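Adenine phosphoribosyltransferase (Leishmania donovani, PDB 1QB7) probably catalyses the purine-salvage reaction that makes AMP and diphosphate from adenine and 5-phospho-alpha-D-ribose 1-diphosphate. Local coordinates at residues S25-S30 with E210-D215; T73-F78 with R140-D145; R81-G86 with I95-M100; L109-E114 with I130-I135. All coordinates share one frame; numbering follows the deposited sequence.

How the contacts relate
Contacts 2, 3 and 4 lie on one side of the chain's centre, and contact 1 lies on the opposite side. Contacts 2 and 3 have centres 7 Å apart and share the central sheet, where strand 74-78 is flanked by 140-145 and 97-100. Contact 4 is a separate two-stranded sheet, its centre 14 Å from that of contact 2. It packs on both neighbours through Ile-130. Along the chain, contact 3 closes before contact 4 opens, both fall between the strands of contact 2, and contact 1 encloses all three. Adenine-pocket residues lie beside contact 1 and in contact 3, and contact 2 carries a magnesium ligand, so the active site draws on both sides.

Contact 1. Residues S25-S30 with E210-D215; sequences SYRWYS and EENCGD
Trp-28 lays one face of its indole over Cys-213, at a single beta bridge between short strand 28-29 and the 210-215 loop. The strand also pairs with 41-42, forming part of the small hood found beside the base site in type I phosphoribosyltransferases. Trp-28 CG sits between its backbone N and carbonyl carbon (chi1 62°), and this swings the ring across the loop. Cys-213 CB and SG each stand 3.9 Å from the centroid of the Trp-28 six-membered ring. The first makes a CH-pi contact and the second a sulfur-aromatic one. The Asn-212 side chain crosses that of Trp-28 at about a right angle, Asn-212 CB 3.5 Å from Trp-28 CD1. The indole also has a cation-pi contact with Arg-40 of the adenine pocket, and its NE1 donates to Thr-209 O.

Tyr-26 O is gripped from opposite faces of its carbonyl plane. Asn-212 ND2 reaches Tyr-26 O from one face at 2.8 Å. Arg-27 NH1 comes from the other face, its chain bent back at chi2 (-61°). Asn-212 ND2 also donates to Lys-23 O. The Tyr-29 ring lies off-centre over Gly-214 CA and packs on Gly-108 of the second subunit. Asp-215 holds Ser-30 with both oxygens. Asp-215 OD1 accepts Ser-30 N on the syn lone pair at 3.0 Å, while Ser-30 OG meets Asp-215 OD2 from above the carboxylate plane at 2.6 Å.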
loop_
_atom_site.group_PDB
_atom_site.type_symbol
_atom_site.label_atom_id
_atom_site.label_comp_id
_atom_site.label_asym_id
_atom_site.label_seq_id
_atom_site.Cartn_x
_atom_site.Cartn_y
_atom_site.Cartn_z
ATOM N N SER A 25 -18.357 -7.018 6.909
ATOM C CA SER A 25 -17.073 -6.518 7.406
ATOM C C SER A 25 -16.880 -5.009 7.451
ATOM O O SER A 25 -16.300 -4.494 8.405
ATOM C CB SER A 25 -15.922 -7.123 6.602
ATOM O OG SER A 25 -15.948 -8.536 6.665
ATOM N N TYR A 26 -17.340 -4.299 6.427
ATOM C CA TYR A 26 -17.153 -2.852 6.372
ATOM C C TYR A 26 -17.589 -2.062 7.594
ATOM O O TYR A 26 -18.590 -2.376 8.245
ATOM C CB TYR A 26 -17.830 -2.257 5.134
ATOM C CG TYR A 26 -16.873 -1.814 4.043
ATOM C CD1 TYR A 26 -15.858 -0.889 4.304
ATOM C CD2 TYR A 26 -16.980 -2.323 2.749
ATOM C CE1 TYR A 26 -14.967 -0.487 3.300
ATOM C CE2 TYR A 26 -16.101 -1.930 1.744
ATOM C CZ TYR A 26 -15.096 -1.015 2.026
ATOM O OH TYR A 26 -14.207 -0.657 1.042
ATOM N N ARG A 27 -16.777 -1.065 7.934
ATOM C CA ARG A 27 -17.071 -0.153 9.038
ATOM C C ARG A 27 -16.816 1.245 8.516
ATOM O O ARG A 27 -15.819 1.489 7.832
ATOM C CB ARG A 27 -16.184 -0.406 10.262
ATOM C CG ARG A 27 -16.493 -1.686 11.017
ATOM C CD ARG A 27 -17.904 -1.692 11.573
ATOM N NE ARG A 27 -18.201 -2.923 12.302
ATOM C CZ ARG A 27 -18.576 -4.073 11.741
ATOM N NH1 ARG A 27 -18.722 -4.169 10.425
ATOM N NH2 ARG A 27 -18.818 -5.128 12.506
ATOM N N TRP A 28 -17.762 2.139 8.765
ATOM C CA TRP A 28 -17.620 3.526 8.347
ATOM C C TRP A 28 -17.618 4.414 9.584
ATOM O O TRP A 28 -18.146 4.040 10.639
ATOM C CB TRP A 28 -18.721 3.937 7.361
ATOM C CG TRP A 28 -20.124 3.876 7.892
ATOM C CD1 TRP A 28 -21.041 2.891 7.667
ATOM C CD2 TRP A 28 -20.788 4.870 8.688
ATOM N NE1 TRP A 28 -22.237 3.211 8.264
ATOM C CE2 TRP A 28 -22.109 4.419 8.897
ATOM C CE3 TRP A 28 -20.395 6.101 9.237
ATOM C CZ2 TRP A 28 -23.044 5.157 9.636
ATOM C CZ3 TRP A 28 -21.326 6.836 9.972
ATOM C CH2 TRP A 28 -22.636 6.358 10.163
ATOM N N TYR A 29 -17.017 5.590 9.450
ATOM C CA TYR A 29 -16.912 6.528 10.560
ATOM C C TYR A 29 -17.354 7.922 10.155
ATOM O O TYR A 29 -17.119 8.349 9.025
ATOM C CB TYR A 29 -15.460 6.594 11.060
ATOM C CG TYR A 29 -14.926 5.278 11.567
ATOM C CD1 TYR A 29 -14.471 4.297 10.678
ATOM C CD2 TYR A 29 -14.903 4.993 12.933
ATOM C CE1 TYR A 29 -14.017 3.070 11.136
ATOM C CE2 TYR A 29 -14.444 3.765 13.400
ATOM C CZ TYR A 29 -14.008 2.812 12.494
ATOM O OH TYR A 29 -13.584 1.592 12.944
ATOM N N SER A 30 -17.996 8.626 11.084
ATOM C CA SER A 30 -18.451 9.990 10.833
ATOM C C SER A 30 -17.241 10.912 11.028
ATOM O O SER A 30 -16.224 10.491 11.573
ATOM C CB SER A 30 -19.606 10.354 11.773
ATOM O OG SER A 30 -19.210 10.302 13.128
ATOM N N GLU A 210 -26.410 1.748 9.468
ATOM C CA GLU A 210 -25.973 2.153 10.798
ATOM C C GLU A 210 -25.264 0.995 11.514
ATOM O O GLU A 210 -24.426 1.218 12.394
ATOM C CB GLU A 210 -27.177 2.647 11.613
ATOM C CG GLU A 210 -26.892 2.945 13.090
ATOM C CD GLU A 210 -25.825 4.018 13.306
ATOM O OE1 GLU A 210 -25.579 4.829 12.382
ATOM O OE2 GLU A 210 -25.238 4.050 14.416
ATOM N N GLU A 211 -25.586 -0.237 11.116
ATOM C CA GLU A 211 -24.960 -1.422 11.699
ATOM C C GLU A 211 -23.470 -1.468 11.352
ATOM O O GLU A 211 -22.694 -2.154 12.019
ATOM C CB GLU A 211 -25.642 -2.698 11.212
ATOM C CG GLU A 211 -27.090 -2.819 11.650
ATOM C CD GLU A 211 -27.688 -4.184 11.366
ATOM O OE1 GLU A 211 -27.126 -4.946 10.541
ATOM O OE2 GLU A 211 -28.730 -4.493 11.983
ATOM N N ASN A 212 -23.087 -0.736 10.305
ATOM C CA ASN A 212 -21.693 -0.655 9.859
ATOM C C ASN A 212 -20.954 0.531 10.495
ATOM O O ASN A 212 -19.771 0.743 10.227
ATOM C CB ASN A 212 -21.610 -0.526 8.331
ATOM C CG ASN A 212 -22.107 -1.762 7.606
ATOM O OD1 ASN A 212 -23.231 -1.788 7.101
ATOM N ND2 ASN A 212 -21.264 -2.787 7.530
ATOM N N CYS A 213 -21.645 1.314 11.319
ATOM C CA CYS A 213 -21.005 2.461 11.955
ATOM C C CYS A 213 -19.990 2.025 13.009
ATOM O O CYS A 213 -20.325 1.277 13.931
ATOM C CB CYS A 213 -22.041 3.391 12.588
ATOM S SG CYS A 213 -21.318 4.928 13.221
ATOM N N GLY A 214 -18.750 2.487 12.848
ATOM C CA GLY A 214 -17.688 2.155 13.785
ATOM C C GLY A 214 -17.450 3.205 14.863
ATOM O O GLY A 214 -16.560 3.041 15.699
ATOM N N ASP A 215 -18.231 4.285 14.837
ATOM C CA ASP A 215 -18.123 5.368 15.818
ATOM C C ASP A 215 -18.300 4.865 17.239
ATOM O O ASP A 215 -19.144 4.003 17.500
ATOM C CB ASP A 215 -19.211 6.425 15.591
ATOM C CG ASP A 215 -19.006 7.237 14.332
ATOM O OD1 ASP A 215 -17.914 7.195 13.731
ATOM O OD2 ASP A 215 -19.960 7.937 13.949
HETATM O O HOH W 1 -13.682 1.210 15.600
#

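Contact 2. Residues T73-F78 with R140-D145; sequences THILGF and RVVLID
Strands 74-78 and 140-145 are parallel neighbours in the core of the main sheet, flanked by strands 97-100 and 167-173. They run at 27° to each other, in register from His-74 with Val-141 to Gly-77 with Ile-144. A ladder of backbone bonds joins them, such as Leu-76 N to Val-142 O at 2.7 Å. Leu-76 CB rests on Val-141 CG1 at 3.6 Å, on the face covered by helix 152-163. On the other face Ile-75 and Val-142 lie side by side, pointing the same way, with Ile-75 CD1 3.8 Å from Val-142 CB.

Thr-73 closes the N-terminal end. Thr-73 OG1 accepts Arg-140 N at 2.8 Å and also bonds His-74 ND1. Its CG2 sits over one face of the Arg-140 guanidinium, toward the rim, while Arg-140 NE is held by Ala-71 O. At the far end the Phe-78 ring has Ile-144 O over one face. The Phe-78 side chain crosses that of Asp-145 at about a right angle, ring and carboxylate planes 53° apart, with Phe-78 CD2 3.4 Å from Asp-145 OD2. Asp-145 and Thr-153 are the protein residues at the magnesium site. Acidic residues at the C-terminal end of this strand, leading into the PRPP-binding loop, are characteristic of type I phosphoribosyltransferases.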
loop_
_atom_site.group_PDB
_atom_site.type_symbol
_atom_site.label_atom_id
_atom_site.label_comp_id
_atom_site.label_asym_id
_atom_site.label_seq_id
_atom_site.Cartn_x
_atom_site.Cartn_y
_atom_site.Cartn_z
ATOM N N THR A 73 -2.205 -7.248 -18.536
ATOM C CA THR A 73 -0.752 -7.349 -18.520
ATOM C C THR A 73 -0.164 -6.657 -17.299
ATOM O O THR A 73 0.959 -6.955 -16.891
ATOM C CB THR A 73 -0.126 -6.716 -19.790
ATOM O OG1 THR A 73 -0.433 -5.320 -19.840
ATOM C CG2 THR A 73 -0.667 -7.380 -21.045
ATOM N N HIS A 74 -0.936 -5.745 -16.707
ATOM C CA HIS A 74 -0.485 -4.972 -15.546
ATOM C C HIS A 74 -1.635 -4.600 -14.608
ATOM O O HIS A 74 -2.784 -4.458 -15.034
ATOM C CB HIS A 74 0.123 -3.622 -15.993
ATOM C CG HIS A 74 1.334 -3.727 -16.874
ATOM N ND1 HIS A 74 1.254 -3.982 -18.227
ATOM C CD2 HIS A 74 2.648 -3.538 -16.606
ATOM C CE1 HIS A 74 2.465 -3.946 -18.751
ATOM N NE2 HIS A 74 3.329 -3.679 -17.788
ATOM N N ILE A 75 -1.300 -4.409 -13.334
ATOM C CA ILE A 75 -2.258 -3.951 -12.322
ATOM C C ILE A 75 -1.655 -2.609 -11.863
ATOM O O ILE A 75 -0.463 -2.537 -11.557
ATOM C CB ILE A 75 -2.333 -4.874 -11.077
ATOM C CG1 ILE A 75 -2.731 -6.312 -11.451
ATOM C CG2 ILE A 75 -3.289 -4.274 -10.051
ATOM C CD1 ILE A 75 -4.147 -6.493 -11.902
ATOM N N LEU A 76 -2.447 -1.543 -11.890
ATOM C CA LEU A 76 -1.972 -0.226 -11.463
ATOM C C LEU A 76 -2.794 0.204 -10.251
ATOM O O LEU A 76 -3.990 0.471 -10.366
ATOM C CB LEU A 76 -2.102 0.798 -12.599
ATOM C CG LEU A 76 -1.758 2.273 -12.309
ATOM C CD1 LEU A 76 -0.300 2.441 -11.915
ATOM C CD2 LEU A 76 -2.052 3.127 -13.524
ATOM N N GLY A 77 -2.149 0.242 -9.090
ATOM C CA GLY A 77 -2.833 0.608 -7.862
ATOM C C GLY A 77 -2.550 2.024 -7.406
ATOM O O GLY A 77 -1.432 2.530 -7.569
ATOM N N PHE A 78 -3.562 2.649 -6.806
ATOM C CA PHE A 78 -3.462 4.027 -6.327
ATOM C C PHE A 78 -2.900 4.110 -4.905
ATOM O O PHE A 78 -3.281 3.338 -4.028
ATOM C CB PHE A 78 -4.839 4.708 -6.363
ATOM C CG PHE A 78 -5.489 4.735 -7.730
ATOM C CD1 PHE A 78 -4.861 4.191 -8.846
ATOM C CD2 PHE A 78 -6.754 5.295 -7.888
ATOM C CE1 PHE A 78 -5.485 4.202 -10.098
ATOM C CE2 PHE A 78 -7.387 5.311 -9.129
ATOM C CZ PHE A 78 -6.751 4.763 -10.235
ATOM N N ARG A 140 -2.374 -3.871 -21.244
ATOM C CA ARG A 140 -3.782 -3.854 -20.872
ATOM C C ARG A 140 -3.748 -3.771 -19.352
ATOM O O ARG A 140 -3.443 -4.743 -18.660
ATOM C CB ARG A 140 -4.474 -5.112 -21.392
ATOM C CG ARG A 140 -4.502 -5.174 -22.922
ATOM C CD ARG A 140 -5.134 -6.457 -23.449
ATOM N NE ARG A 140 -4.371 -7.648 -23.071
ATOM C CZ ARG A 140 -3.283 -8.091 -23.704
ATOM N NH1 ARG A 140 -2.810 -7.446 -24.764
ATOM N NH2 ARG A 140 -2.669 -9.188 -23.277
ATOM N N VAL A 141 -4.053 -2.579 -18.855
ATOM C CA VAL A 141 -3.975 -2.260 -17.439
ATOM C C VAL A 141 -5.256 -2.243 -16.629
ATOM O O VAL A 141 -6.240 -1.611 -17.008
ATOM C CB VAL A 141 -3.309 -0.868 -17.264
ATOM C CG1 VAL A 141 -2.953 -0.613 -15.807
ATOM C CG2 VAL A 141 -2.088 -0.748 -18.168
ATOM N N VAL A 142 -5.212 -2.916 -15.485
ATOM C CA VAL A 142 -6.330 -2.935 -14.556
ATOM C C VAL A 142 -5.996 -1.905 -13.476
ATOM O O VAL A 142 -4.927 -1.963 -12.854
ATOM C CB VAL A 142 -6.510 -4.315 -13.896
ATOM C CG1 VAL A 142 -7.562 -4.246 -12.788
ATOM C CG2 VAL A 142 -6.917 -5.340 -14.944
ATOM N N LEU A 143 -6.871 -0.913 -13.329
ATOM C CA LEU A 143 -6.720 0.145 -12.327
ATOM C C LEU A 143 -7.436 -0.264 -11.037
ATOM O O LEU A 143 -8.565 -0.740 -11.084
ATOM C CB LEU A 143 -7.286 1.461 -12.862
ATOM C CG LEU A 143 -6.473 2.247 -13.886
ATOM C CD1 LEU A 143 -6.203 1.432 -15.133
ATOM C CD2 LEU A 143 -7.230 3.515 -14.221
ATOM N N ILE A 144 -6.779 -0.099 -9.891
ATOM C CA ILE A 144 -7.394 -0.489 -8.623
ATOM C C ILE A 144 -7.176 0.486 -7.453
ATOM O O ILE A 144 -6.122 1.101 -7.319
ATOM C CB ILE A 144 -6.956 -1.945 -8.219
ATOM C CG1 ILE A 144 -7.781 -2.465 -7.037
ATOM C CG2 ILE A 144 -5.469 -1.986 -7.890
ATOM C CD1 ILE A 144 -7.653 -3.968 -6.805
ATOM N N ASP A 145 -8.208 0.615 -6.621
ATOM C CA ASP A 145 -8.206 1.470 -5.436
ATOM C C ASP A 145 -9.340 0.905 -4.572
ATOM O O ASP A 145 -10.143 0.103 -5.053
ATOM C CB ASP A 145 -8.499 2.926 -5.833
ATOM C CG ASP A 145 -8.135 3.934 -4.742
ATOM O OD1 ASP A 145 -7.523 3.558 -3.716
ATOM O OD2 ASP A 145 -8.451 5.124 -4.930
#

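Contact 3. Residues R81-G86 with I95-M100; sequences RGFLFG and IPFVLM
Gly-82 O accepts Gly-86 N at 3.1 Å and, weakly, Phe-85 N, and Phe-97 CZ comes near it from the strand. These bonds shape the turn that leads into helix 86-93, in the beta-alpha-beta crossover from strand 74-78 to its parallel neighbour 97-100. The side chains that join the two segments are apolar and buried.

Phe-97 holds CG anti to its backbone N (chi1 174°), which sends the ring from the strand to the turn. There it meets the bare backbone of Gly-86, with Phe-97 CE1 3.5 Å from Gly-86 CA. Phe-83 comes to the edge of this ring. Phe-83 CD1 lies in the Phe-97 ring plane, 3.9 Å from Phe-97 CZ. The two ring planes are nearly perpendicular, at 89°, but the centroids are 6.0 Å apart.

The second subunit lies close by: Phe-83 and Phe-97 both pack on its Leu-84, and Phe-97 O takes a hydrogen bond from its Thr-48. At the start of the turn, Arg-81 NH2 bonds adenine N7 and its NE pairs with Asp-146. Beyond Phe-97, Leu-99 crosses Phe-83 at about a right angle, and the tip of the Phe-83 ring, CZ, touches Leu-99 CG at 3.6 Å.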
loop_
_atom_site.group_PDB
_atom_site.type_symbol
_atom_site.label_atom_id
_atom_site.label_comp_id
_atom_site.label_asym_id
_atom_site.label_seq_id
_atom_site.Cartn_x
_atom_site.Cartn_y
_atom_site.Cartn_z
ATOM N N ARG A 81 -4.224 3.108 -0.641
ATOM C CA ARG A 81 -5.183 2.036 -0.433
ATOM C C ARG A 81 -5.278 1.006 -1.559
ATOM O O ARG A 81 -5.644 -0.149 -1.317
ATOM C CB ARG A 81 -6.529 2.628 -0.009
ATOM C CG ARG A 81 -6.345 3.593 1.175
ATOM C CD ARG A 81 -7.634 4.095 1.789
ATOM N NE ARG A 81 -8.519 4.735 0.823
ATOM C CZ ARG A 81 -9.142 5.896 1.017
ATOM N NH1 ARG A 81 -8.941 6.593 2.125
ATOM N NH2 ARG A 81 -9.940 6.382 0.080
ATOM N N GLY A 82 -4.881 1.407 -2.768
ATOM C CA GLY A 82 -4.878 0.491 -3.899
ATOM C C GLY A 82 -3.704 -0.478 -3.772
ATOM O O GLY A 82 -3.710 -1.567 -4.356
ATOM N N PHE A 83 -2.689 -0.070 -3.007
ATOM C CA PHE A 83 -1.496 -0.883 -2.759
ATOM C C PHE A 83 -1.853 -2.097 -1.906
ATOM O O PHE A 83 -1.136 -3.095 -1.892
ATOM C CB PHE A 83 -0.445 -0.075 -1.986
ATOM C CG PHE A 83 0.210 1.025 -2.778
ATOM C CD1 PHE A 83 -0.226 1.359 -4.060
ATOM C CD2 PHE A 83 1.289 1.723 -2.236
ATOM C CE1 PHE A 83 0.406 2.374 -4.789
ATOM C CE2 PHE A 83 1.923 2.732 -2.954
ATOM C CZ PHE A 83 1.480 3.059 -4.235
ATOM N N LEU A 84 -2.955 -1.986 -1.176
ATOM C CA LEU A 84 -3.422 -3.037 -0.288
ATOM C C LEU A 84 -4.029 -4.240 -0.988
ATOM O O LEU A 84 -4.029 -5.340 -0.435
ATOM C CB LEU A 84 -4.456 -2.464 0.688
ATOM C CG LEU A 84 -3.974 -1.349 1.619
ATOM C CD1 LEU A 84 -5.167 -0.672 2.265
ATOM C CD2 LEU A 84 -3.043 -1.921 2.670
ATOM N N PHE A 85 -4.548 -4.038 -2.193
ATOM C CA PHE A 85 -5.200 -5.127 -2.909
ATOM C C PHE A 85 -4.518 -5.551 -4.200
ATOM O O PHE A 85 -4.578 -6.722 -4.588
ATOM C CB PHE A 85 -6.654 -4.748 -3.196
ATOM C CG PHE A 85 -7.419 -4.340 -1.973
ATOM C CD1 PHE A 85 -7.958 -5.300 -1.120
ATOM C CD2 PHE A 85 -7.578 -2.990 -1.656
ATOM C CE1 PHE A 85 -8.637 -4.926 0.032
ATOM C CE2 PHE A 85 -8.258 -2.605 -0.505
ATOM C CZ PHE A 85 -8.788 -3.575 0.340
ATOM N N GLY A 86 -3.863 -4.596 -4.851
ATOM C CA GLY A 86 -3.190 -4.870 -6.106
ATOM C C GLY A 86 -2.150 -5.974 -6.094
ATOM O O GLY A 86 -2.282 -6.945 -6.840
ATOM N N ILE A 95 1.846 -10.965 -13.025
ATOM C CA ILE A 95 2.013 -9.780 -13.866
ATOM C C ILE A 95 2.513 -8.643 -12.967
ATOM O O ILE A 95 2.398 -8.716 -11.739
ATOM C CB ILE A 95 0.699 -9.371 -14.604
ATOM C CG1 ILE A 95 -0.433 -9.104 -13.603
ATOM C CG2 ILE A 95 0.305 -10.445 -15.621
ATOM C CD1 ILE A 95 -1.718 -8.625 -14.245
ATOM N N PRO A 96 3.115 -7.602 -13.562
ATOM C CA PRO A 96 3.637 -6.463 -12.796
ATOM C C PRO A 96 2.591 -5.647 -12.038
ATOM O O PRO A 96 1.436 -5.542 -12.466
ATOM C CB PRO A 96 4.269 -5.583 -13.886
ATOM C CG PRO A 96 4.617 -6.540 -14.957
ATOM C CD PRO A 96 3.416 -7.438 -14.993
ATOM N N PHE A 97 2.987 -5.116 -10.883
ATOM C CA PHE A 97 2.115 -4.229 -10.133
ATOM C C PHE A 97 2.814 -2.879 -10.199
ATOM O O PHE A 97 3.946 -2.736 -9.729
ATOM C CB PHE A 97 1.917 -4.635 -8.666
ATOM C CG PHE A 97 1.115 -3.621 -7.878
ATOM C CD1 PHE A 97 -0.263 -3.521 -8.045
ATOM C CD2 PHE A 97 1.750 -2.708 -7.038
ATOM C CE1 PHE A 97 -0.995 -2.530 -7.393
ATOM C CE2 PHE A 97 1.028 -1.715 -6.383
ATOM C CZ PHE A 97 -0.347 -1.626 -6.564
ATOM N N VAL A 98 2.155 -1.919 -10.840
ATOM C CA VAL A 98 2.684 -0.568 -10.993
ATOM C C VAL A 98 2.029 0.372 -9.967
ATOM O O VAL A 98 0.853 0.220 -9.627
ATOM C CB VAL A 98 2.471 -0.054 -12.445
ATOM C CG1 VAL A 98 3.110 1.318 -12.629
ATOM C CG2 VAL A 98 3.058 -1.050 -13.447
ATOM N N LEU A 99 2.804 1.335 -9.474
ATOM C CA LEU A 99 2.331 2.278 -8.466
ATOM C C LEU A 99 2.025 3.672 -8.998
ATOM O O LEU A 99 2.855 4.279 -9.674
ATOM C CB LEU A 99 3.386 2.440 -7.364
ATOM C CG LEU A 99 3.784 1.311 -6.416
ATOM C CD1 LEU A 99 4.392 0.135 -7.151
ATOM C CD2 LEU A 99 4.782 1.871 -5.425
ATOM N N MET A 100 0.832 4.176 -8.706
ATOM C CA MET A 100 0.503 5.538 -9.102
ATOM C C MET A 100 0.633 6.364 -7.823
ATOM O O MET A 100 -0.096 6.148 -6.853
ATOM C CB MET A 100 -0.905 5.658 -9.682
ATOM C CG MET A 100 -1.198 7.064 -10.187
ATOM S SD MET A 100 -2.796 7.254 -10.981
ATOM C CE MET A 100 -3.847 7.499 -9.562
#

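Contact 4. Residues L109-E114 with I130-I135; sequences LLIRSE and IRYGSI
Ile-111 and Ile-130 form an antiparallel hydrogen-bonded pair. Ile-111 N donates to Ile-130 O at 2.9 Å, and Ile-130 N returns a longer bond to Ile-111 O at 3.3 Å. Two residues along each segment, Tyr-132 N reaches Leu-109 O at 2.6 Å. The side chain of Ile-111 turns to the tyrosine: Ile-111 CG1, anti to the carbonyl carbon (chi1 -56°), lies 3.7 Å from Tyr-132 CD2, and CD1 is almost as near. Leu-110 and Arg-131 make the non-hydrogen-bonded pair between these bonds. Their side chains diverge, but Leu-110 CD2 still reaches Arg-131 CA at 3.9 Å.

This two-stranded ribbon is consistent with the base of the flexible loop that type I phosphoribosyltransferases carry near the active site. Residues 120-122, between its strands, are not modelled. Past the ribbon, a type II turn runs from Arg-131 to Ser-134, with Gly-133 at positive phi (93°). Arg-131 O is gripped twice there, by Ser-134 N at 3.0 Å and by Ser-134 OG at 2.8 Å in the carbonyl plane.

Ile-111 and Ile-130 also share Leu-160 of helix 152-163. Residues 110-112 add a parallel ladder with a strand of the second subunit, continuing the sheet across the interface. Arg-131 NH2 forms a salt bridge with Glu-49 of that subunit, and Tyr-132 OH bonds its Glu-233.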
loop_
_atom_site.group_PDB
_atom_site.type_symbol
_atom_site.label_atom_id
_atom_site.label_comp_id
_atom_site.label_asym_id
_atom_site.label_seq_id
_atom_site.Cartn_x
_atom_site.Cartn_y
_atom_site.Cartn_z
ATOM N N LEU A 109 12.235 8.511 -14.154
ATOM C CA LEU A 109 11.633 9.543 -14.989
ATOM C C LEU A 109 10.145 9.276 -14.864
ATOM O O LEU A 109 9.703 8.143 -15.037
ATOM C CB LEU A 109 12.046 9.389 -16.450
ATOM C CG LEU A 109 13.502 9.645 -16.787
ATOM C CD1 LEU A 109 13.670 9.546 -18.292
ATOM C CD2 LEU A 109 13.908 11.016 -16.282
ATOM N N LEU A 110 9.371 10.310 -14.567
ATOM C CA LEU A 110 7.938 10.135 -14.382
ATOM C C LEU A 110 7.077 10.823 -15.421
ATOM O O LEU A 110 7.535 11.703 -16.148
ATOM C CB LEU A 110 7.524 10.671 -13.011
ATOM C CG LEU A 110 8.339 10.332 -11.765
ATOM C CD1 LEU A 110 7.721 11.058 -10.584
ATOM C CD2 LEU A 110 8.382 8.824 -11.529
ATOM N N ILE A 111 5.826 10.382 -15.487
ATOM C CA ILE A 111 4.817 10.966 -16.364
ATOM C C ILE A 111 3.772 11.466 -15.370
ATOM O O ILE A 111 3.337 10.699 -14.515
ATOM C CB ILE A 111 4.126 9.911 -17.273
ATOM C CG1 ILE A 111 5.161 9.143 -18.099
ATOM C CG2 ILE A 111 3.101 10.601 -18.191
ATOM C CD1 ILE A 111 4.567 8.045 -18.960
ATOM N N ARG A 112 3.398 12.744 -15.444
ATOM C CA ARG A 112 2.393 13.284 -14.525
ATOM C C ARG A 112 1.039 13.486 -15.195
ATOM O O ARG A 112 0.966 13.780 -16.390
ATOM C CB ARG A 112 2.864 14.598 -13.894
ATOM C CG ARG A 112 2.932 15.776 -14.851
ATOM C CD ARG A 112 3.140 17.081 -14.098
ATOM N NE ARG A 112 3.160 18.239 -14.991
ATOM C CZ ARG A 112 4.265 18.773 -15.494
ATOM N NH1 ARG A 112 5.452 18.263 -15.183
ATOM N NH2 ARG A 112 4.188 19.821 -16.301
ATOM N N SER A 113 -0.030 13.323 -14.417
ATOM C CA SER A 113 -1.389 13.491 -14.922
ATOM C C SER A 113 -1.760 14.971 -15.039
ATOM O O SER A 113 -1.062 15.842 -14.523
ATOM C CB SER A 113 -2.394 12.759 -14.026
ATOM O OG SER A 113 -2.446 13.330 -12.731
ATOM N N GLU A 114 -2.873 15.245 -15.709
ATOM C CA GLU A 114 -3.333 16.611 -15.920
ATOM C C GLU A 114 -4.766 16.730 -15.436
ATOM O O GLU A 114 -5.706 16.692 -16.231
ATOM C CB GLU A 114 -3.243 16.952 -17.407
ATOM C CG GLU A 114 -1.829 16.834 -17.955
ATOM C CD GLU A 114 -1.731 17.079 -19.449
ATOM O OE1 GLU A 114 -2.779 17.254 -20.110
ATOM O OE2 GLU A 114 -0.592 17.089 -19.964
ATOM N N ILE A 130 3.397 7.988 -12.677
ATOM C CA ILE A 130 3.847 6.608 -12.833
ATOM C C ILE A 130 5.209 6.793 -13.499
ATOM O O ILE A 130 5.453 7.818 -14.145
ATOM C CB ILE A 130 2.959 5.716 -13.769
ATOM C CG1 ILE A 130 2.893 6.294 -15.182
ATOM C CG2 ILE A 130 1.585 5.463 -13.151
ATOM C CD1 ILE A 130 2.250 5.363 -16.177
ATOM N N ARG A 131 6.110 5.840 -13.305
ATOM C CA ARG A 131 7.420 5.941 -13.919
ATOM C C ARG A 131 7.269 5.733 -15.423
ATOM O O ARG A 131 6.521 4.867 -15.872
ATOM C CB ARG A 131 8.379 4.897 -13.339
ATOM C CG ARG A 131 9.840 5.105 -13.746
ATOM C CD ARG A 131 10.734 3.930 -13.363
ATOM N NE ARG A 131 10.403 2.728 -14.124
ATOM C CZ ARG A 131 9.610 1.750 -13.693
ATOM N NH1 ARG A 131 9.064 1.800 -12.479
ATOM N NH2 ARG A 131 9.366 0.708 -14.477
ATOM N N TYR A 132 7.941 6.576 -16.191
ATOM C CA TYR A 132 7.915 6.501 -17.642
ATOM C C TYR A 132 8.394 5.118 -18.071
ATOM O O TYR A 132 9.480 4.697 -17.691
ATOM C CB TYR A 132 8.854 7.571 -18.208
ATOM C CG TYR A 132 8.890 7.650 -19.711
ATOM C CD1 TYR A 132 9.772 6.862 -20.450
ATOM C CD2 TYR A 132 8.059 8.532 -20.397
ATOM C CE1 TYR A 132 9.824 6.953 -21.837
ATOM C CE2 TYR A 132 8.103 8.633 -21.780
ATOM C CZ TYR A 132 8.987 7.843 -22.496
ATOM O OH TYR A 132 9.047 7.962 -23.869
ATOM N N GLY A 133 7.568 4.402 -18.825
ATOM C CA GLY A 133 7.958 3.084 -19.296
ATOM C C GLY A 133 7.528 1.917 -18.429
ATOM O O GLY A 133 7.823 0.772 -18.761
ATOM N N SER A 134 6.874 2.198 -17.304
ATOM C CA SER A 134 6.407 1.135 -16.420
ATOM C C SER A 134 5.293 0.360 -17.135
ATOM O O SER A 134 5.026 -0.797 -16.821
ATOM C CB SER A 134 5.915 1.703 -15.082
ATOM O OG SER A 134 4.920 2.690 -15.273
ATOM N N ILE A 135 4.619 1.039 -18.059
ATOM C CA ILE A 135 3.575 0.435 -18.872
ATOM C C ILE A 135 3.912 0.823 -20.297
ATOM O O ILE A 135 4.165 1.990 -20.592
ATOM C CB ILE A 135 2.139 0.933 -18.520
ATOM C CG1 ILE A 135 1.857 0.777 -17.027
ATOM C CG2 ILE A 135 1.115 0.254 -19.375
ATOM C CD1 ILE A 135 0.622 1.519 -16.570
#